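PDB 5ZVE: tRNA (cytosine(72)-C(5))-methyltransferase, which methylates the C5 position of cytosine 72 in several tRNAs, using S-adenosyl-L-methionine as the methyl donor. Local coordinates for residues Glu53-Lys56 and Lys60-Arg63; Leu71-Glu76 and Pro166-Leu171. One frame throughout, in Å; residues are numbered along the deposited sequence.

In the fold
Interaction 1 and interaction 2 lie next to each other, with centres about 9 Å apart. Interaction 1 is local: helix 47-56 packs on the chain leading into strand 62-63. Interaction 2 joins residues far apart in sequence, strand 70-74 and the loop before helix 172-175. Strands 62-63 and 70-74 are neighbours in one antiparallel sheet, where L62 N and Y72 O probably form a hydrogen bond. Both contacts are mainly buried and apolar. Interaction 1 is aliphatic and runs out to exposed K55. Interaction 2 centres on the aromatic ring of F73. That ring also touches L54 and P61, so it packs against both partners of interaction 1.

Interaction 1: residues Glu53-Lys56 and Lys60-Arg63; sequences ELKK and KPLR
L54 reaches P61 because its CG stands anti to the carbonyl carbon (chi1 -64°) and its CD1 continues anti to CA (chi2 172°). The side chain crosses the proline ring at a slant. L54 CD1 lies 4.0 Å from P61 CB, while L54 CB lies 4.0 Å from P61 CG. Two carbons of the leucine thus rest on two neighbouring carbons of the ring. K55 makes a looser contact: its CG passes P61 CD at 4.3 Å. The rest of K55 is extended and exposed. No hydrogen bond crosses between the segments, and the contact is van der Waals packing.

The setting is the ferredoxin-like domain of the RsmB/NOP family. Here residues 53-56 of helix 47-56 pack on the chain that leads into strand 62-63, an outer strand of a four-stranded antiparallel sheet. P61 also touches I51 of the same helix and F73 of strand 70-74, while L54 also touches L59 and L171.

K55 NZ comes within 5.2 Å of R63 NH2, a pair of like charges. The salt bridge from R63 to E48 probably softens any repulsion. One residue further on, K56 NZ forms a salt bridge of 3.0 Å with E53 OE2, which it meets from above the carboxylate plane. This pair lies within the helix segment, away from P61.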
loop_
_atom_site.group_PDB
_atom_site.type_symbol
_atom_site.label_atom_id
_atom_site.label_comp_id
_atom_site.label_asym_id
_atom_site.label_seq_id
_atom_site.Cartn_x
_atom_site.Cartn_y
_atom_site.Cartn_z
ATOM N N GLU A 53 9.894 -21.578 -7.271
ATOM C CA GLU A 53 9.858 -20.818 -8.520
ATOM C C GLU A 53 10.650 -19.520 -8.422
ATOM O O GLU A 53 11.328 -19.127 -9.371
ATOM C CB GLU A 53 8.414 -20.514 -8.933
ATOM C CG GLU A 53 7.631 -21.740 -9.365
ATOM C CD GLU A 53 8.289 -22.458 -10.531
ATOM O OE1 GLU A 53 8.877 -21.777 -11.400
ATOM O OE2 GLU A 53 8.231 -23.706 -10.571
ATOM N N LEU A 54 10.559 -18.857 -7.275
ATOM C CA LEU A 54 11.262 -17.598 -7.070
ATOM C C LEU A 54 12.764 -17.802 -6.881
ATOM O O LEU A 54 13.567 -16.953 -7.269
ATOM C CB LEU A 54 10.676 -16.852 -5.870
ATOM C CG LEU A 54 9.215 -16.416 -6.013
ATOM C CD1 LEU A 54 8.676 -15.864 -4.699
ATOM C CD2 LEU A 54 9.078 -15.387 -7.127
ATOM N N LYS A 55 13.148 -18.918 -6.269
ATOM C CA LYS A 55 14.563 -19.225 -6.120
ATOM C C LYS A 55 15.186 -19.490 -7.484
ATOM O O LYS A 55 16.330 -19.106 -7.732
ATOM C CB LYS A 55 14.774 -20.414 -5.183
ATOM C CG LYS A 55 14.728 -20.021 -3.718
ATOM C CD LYS A 55 14.756 -21.232 -2.803
ATOM C CE LYS A 55 14.912 -20.812 -1.349
ATOM N NZ LYS A 55 14.752 -21.960 -0.413
ATOM N N LYS A 56 14.425 -20.144 -8.359
ATOM C CA LYS A 56 14.834 -20.341 -9.748
ATOM C C LYS A 56 15.227 -19.033 -10.431
ATOM O O LYS A 56 16.146 -19.005 -11.243
ATOM C CB LYS A 56 13.713 -21.016 -10.545
ATOM C CG LYS A 56 13.551 -22.499 -10.261
ATOM C CD LYS A 56 12.442 -23.104 -11.107
ATOM C CE LYS A 56 12.077 -24.499 -10.620
ATOM N NZ LYS A 56 10.859 -25.024 -11.303
ATOM N N LYS A 60 15.384 -14.246 -3.247
ATOM C CA LYS A 60 15.547 -14.812 -1.909
ATOM C C LYS A 60 14.318 -14.570 -1.030
ATOM O O LYS A 60 14.374 -13.813 -0.059
ATOM C CB LYS A 60 16.800 -14.246 -1.243
ATOM C CG LYS A 60 18.088 -14.680 -1.934
ATOM C CD LYS A 60 19.316 -14.055 -1.295
ATOM C CE LYS A 60 20.589 -14.624 -1.907
ATOM N NZ LYS A 60 21.819 -14.035 -1.310
ATOM N N PRO A 61 13.201 -15.227 -1.360
ATOM C CA PRO A 61 11.992 -14.993 -0.569
ATOM C C PRO A 61 12.134 -15.580 0.827
ATOM O O PRO A 61 12.773 -16.617 0.990
ATOM C CB PRO A 61 10.912 -15.716 -1.370
ATOM C CG PRO A 61 11.650 -16.866 -1.985
ATOM C CD PRO A 61 13.041 -16.355 -2.295
ATOM N N LEU A 62 11.566 -14.911 1.821
ATOM C CA LEU A 62 11.567 -15.439 3.177
ATOM C C LEU A 62 10.134 -15.636 3.651
ATOM O O LEU A 62 9.235 -14.892 3.254
ATOM C CB LEU A 62 12.328 -14.503 4.118
ATOM C CG LEU A 62 13.777 -14.210 3.738
ATOM C CD1 LEU A 62 14.387 -13.213 4.699
ATOM C CD2 LEU A 62 14.580 -15.507 3.733
ATOM N N ARG A 63 9.926 -16.634 4.508
ATOM C CA ARG A 63 8.582 -16.999 4.954
ATOM C C ARG A 63 8.139 -16.204 6.181
ATOM O O ARG A 63 8.937 -15.904 7.064
ATOM C CB ARG A 63 8.518 -18.498 5.260
ATOM C CG ARG A 63 8.394 -19.383 4.025
ATOM C CD ARG A 63 8.658 -20.838 4.363
ATOM N NE ARG A 63 10.075 -21.061 4.604
ATOM C CZ ARG A 63 10.881 -21.733 3.794
ATOM N NH1 ARG A 63 10.415 -22.295 2.690
ATOM N NH2 ARG A 63 12.157 -21.861 4.108
#

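Interaction 2: residues Leu71-Glu76 and Pro166-Leu171; sequences LYFVRE and PSLSEL
The F73 ring is the flat group of the contact. P166 and L168 approach it obliquely from one side of its plane, and P61 lies on the other side. P166 meets the root of the ring, with its CG 3.6 Å from F73 CG. P166 CG also makes an off-centre CH-pi contact, 4.1 Å from the centroid of the F73 ring and 30° off its normal. The proline also leans on the stem of the side chain, with P166 CG 3.6 Å from F73 CB. L168 reaches the far end of the ring on the same side of its plane as P166; its side chain and that of F73 point at each other. Its two methyls divide the work: L168 CD1 is 3.9 Å from F73 CE1, and L168 CD2 is 4.1 Å from F73 CZ. The first torsion of F73 (chi1 -55°) sets CG anti to the carbonyl carbon, which turns the ring toward the loop, where P166 and L168 meet it.

F73 belongs to strand 70-74, an inner strand of a four-stranded antiparallel sheet, in the ferredoxin-like part of the chain; strand 179-181 completes the sheet. The 166-171 segment is the loop between strand 154-161 and helix 172-175. L168 opens a type I beta turn, closed by a bond of 3.2 Å from L171 N to L168 O. L171 then stands at the N-cap of the helix. The F73 side chain also touches I38 of strand 35-40 and L54 of helix 47-56. With an alanine here, P166 would probably lose its CH-pi partner and the methyls of L168 would face a gap between sheet and loop.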
loop_
_atom_site.group_PDB
_atom_site.type_symbol
_atom_site.label_atom_id
_atom_site.label_comp_id
_atom_site.label_asym_id
_atom_site.label_seq_id
_atom_site.Cartn_x
_atom_site.Cartn_y
_atom_site.Cartn_z
ATOM N N LEU A 71 5.109 -14.034 2.060
ATOM C CA LEU A 71 6.530 -14.105 1.727
ATOM C C LEU A 71 7.066 -12.697 1.635
ATOM O O LEU A 71 6.359 -11.800 1.180
ATOM C CB LEU A 71 6.773 -14.834 0.404
ATOM C CG LEU A 71 6.629 -16.356 0.357
ATOM C CD1 LEU A 71 6.742 -16.844 -1.069
ATOM C CD2 LEU A 71 7.671 -17.010 1.227
ATOM N N TYR A 72 8.309 -12.486 2.050
ATOM C CA TYR A 72 8.879 -11.155 1.928
ATOM C C TYR A 72 10.324 -11.181 1.451
ATOM O O TYR A 72 11.033 -12.179 1.599
ATOM C CB TYR A 72 8.761 -10.393 3.259
ATOM C CG TYR A 72 9.628 -10.918 4.379
ATOM C CD1 TYR A 72 10.930 -10.461 4.543
ATOM C CD2 TYR A 72 9.142 -11.862 5.281
ATOM C CE1 TYR A 72 11.729 -10.935 5.565
ATOM C CE2 TYR A 72 9.938 -12.344 6.307
ATOM C CZ TYR A 72 11.232 -11.876 6.442
ATOM O OH TYR A 72 12.038 -12.343 7.453
ATOM N N PHE A 73 10.741 -10.071 0.856
ATOM C CA PHE A 73 12.106 -9.915 0.389
ATOM C C PHE A 73 12.781 -8.825 1.196
ATOM O O PHE A 73 12.166 -7.805 1.515
ATOM C CB PHE A 73 12.141 -9.575 -1.102
ATOM C CG PHE A 73 11.406 -10.559 -1.967
ATOM C CD1 PHE A 73 10.039 -10.451 -2.161
ATOM C CD2 PHE A 73 12.086 -11.599 -2.584
ATOM C CE1 PHE A 73 9.364 -11.359 -2.955
ATOM C CE2 PHE A 73 11.419 -12.509 -3.379
ATOM C CZ PHE A 73 10.054 -12.392 -3.563
ATOM N N VAL A 74 14.035 -9.051 1.557
ATOM C CA VAL A 74 14.756 -8.068 2.343
ATOM C C VAL A 74 15.254 -6.964 1.415
ATOM O O VAL A 74 15.813 -7.229 0.347
ATOM C CB VAL A 74 15.933 -8.700 3.110
ATOM C CG1 VAL A 74 16.697 -7.635 3.875
ATOM C CG2 VAL A 74 15.421 -9.770 4.071
ATOM N N ARG A 75 15.063 -5.726 1.845
ATOM C CA ARG A 75 15.445 -4.559 1.065
ATOM C C ARG A 75 16.957 -4.337 1.103
ATOM O O ARG A 75 17.610 -4.647 2.095
ATOM C CB ARG A 75 14.697 -3.334 1.593
ATOM C CG ARG A 75 15.113 -2.014 0.991
ATOM C CD ARG A 75 15.809 -1.174 2.040
ATOM N NE ARG A 75 14.910 -0.220 2.667
ATOM C CZ ARG A 75 15.175 0.432 3.795
ATOM N NH1 ARG A 75 16.311 0.217 4.441
ATOM N NH2 ARG A 75 14.296 1.301 4.276
ATOM N N GLU A 76 17.506 -3.810 0.014
ATOM C CA GLU A 76 18.923 -3.470 -0.047
ATOM C C GLU A 76 19.102 -1.953 -0.031
ATOM O O GLU A 76 18.364 -1.226 -0.693
ATOM C CB GLU A 76 19.560 -4.067 -1.304
ATOM C CG GLU A 76 19.530 -5.593 -1.334
ATOM C CD GLU A 76 20.026 -6.170 -2.649
ATOM O OE1 GLU A 76 20.382 -5.388 -3.554
ATOM O OE2 GLU A 76 20.046 -7.412 -2.781
ATOM N N PRO A 166 13.172 -6.059 -5.117
ATOM C CA PRO A 166 13.036 -6.892 -6.317
ATOM C C PRO A 166 11.900 -6.419 -7.219
ATOM O O PRO A 166 10.875 -5.965 -6.716
ATOM C CB PRO A 166 12.741 -8.286 -5.746
ATOM C CG PRO A 166 12.154 -8.021 -4.401
ATOM C CD PRO A 166 12.874 -6.808 -3.885
ATOM N N SER A 167 12.091 -6.509 -8.531
ATOM C CA SER A 167 11.005 -6.272 -9.478
ATOM C C SER A 167 10.350 -7.602 -9.825
ATOM O O SER A 167 11.005 -8.504 -10.349
ATOM C CB SER A 167 11.515 -5.586 -10.741
ATOM O OG SER A 167 12.434 -6.425 -11.412
ATOM N N LEU A 168 9.065 -7.729 -9.519
ATOM C CA LEU A 168 8.375 -9.003 -9.669
ATOM C C LEU A 168 7.345 -8.991 -10.790
ATOM O O LEU A 168 6.842 -10.042 -11.189
ATOM C CB LEU A 168 7.695 -9.383 -8.357
ATOM C CG LEU A 168 8.569 -9.245 -7.111
ATOM C CD1 LEU A 168 7.712 -9.366 -5.867
ATOM C CD2 LEU A 168 9.667 -10.289 -7.107
ATOM N N SER A 169 7.037 -7.801 -11.294
ATOM C CA SER A 169 5.952 -7.634 -12.257
ATOM C C SER A 169 6.240 -8.318 -13.590
ATOM O O SER A 169 5.319 -8.695 -14.312
ATOM C CB SER A 169 5.667 -6.149 -12.487
ATOM O OG SER A 169 6.857 -5.449 -12.814
ATOM N N GLU A 170 7.516 -8.477 -13.917
ATOM C CA GLU A 170 7.897 -9.073 -15.193
ATOM C C GLU A 170 8.141 -10.584 -15.107
ATOM O O GLU A 170 8.455 -11.219 -16.110
ATOM C CB GLU A 170 9.147 -8.375 -15.737
ATOM C CG GLU A 170 8.950 -6.888 -16.026
ATOM C CD GLU A 170 7.987 -6.631 -17.168
ATOM O OE1 GLU A 170 8.030 -7.378 -18.169
ATOM O OE2 GLU A 170 7.185 -5.678 -17.061
ATOM N N LEU A 171 7.992 -11.157 -13.918
ATOM C CA LEU A 171 8.216 -12.589 -13.737
ATOM C C LEU A 171 7.091 -13.419 -14.336
ATOM O O LEU A 171 5.938 -12.977 -14.378
ATOM C CB LEU A 171 8.369 -12.933 -12.257
ATOM C CG LEU A 171 9.576 -12.321 -11.554
ATOM C CD1 LEU A 171 9.476 -12.538 -10.057
ATOM C CD2 LEU A 171 10.848 -12.935 -12.097
#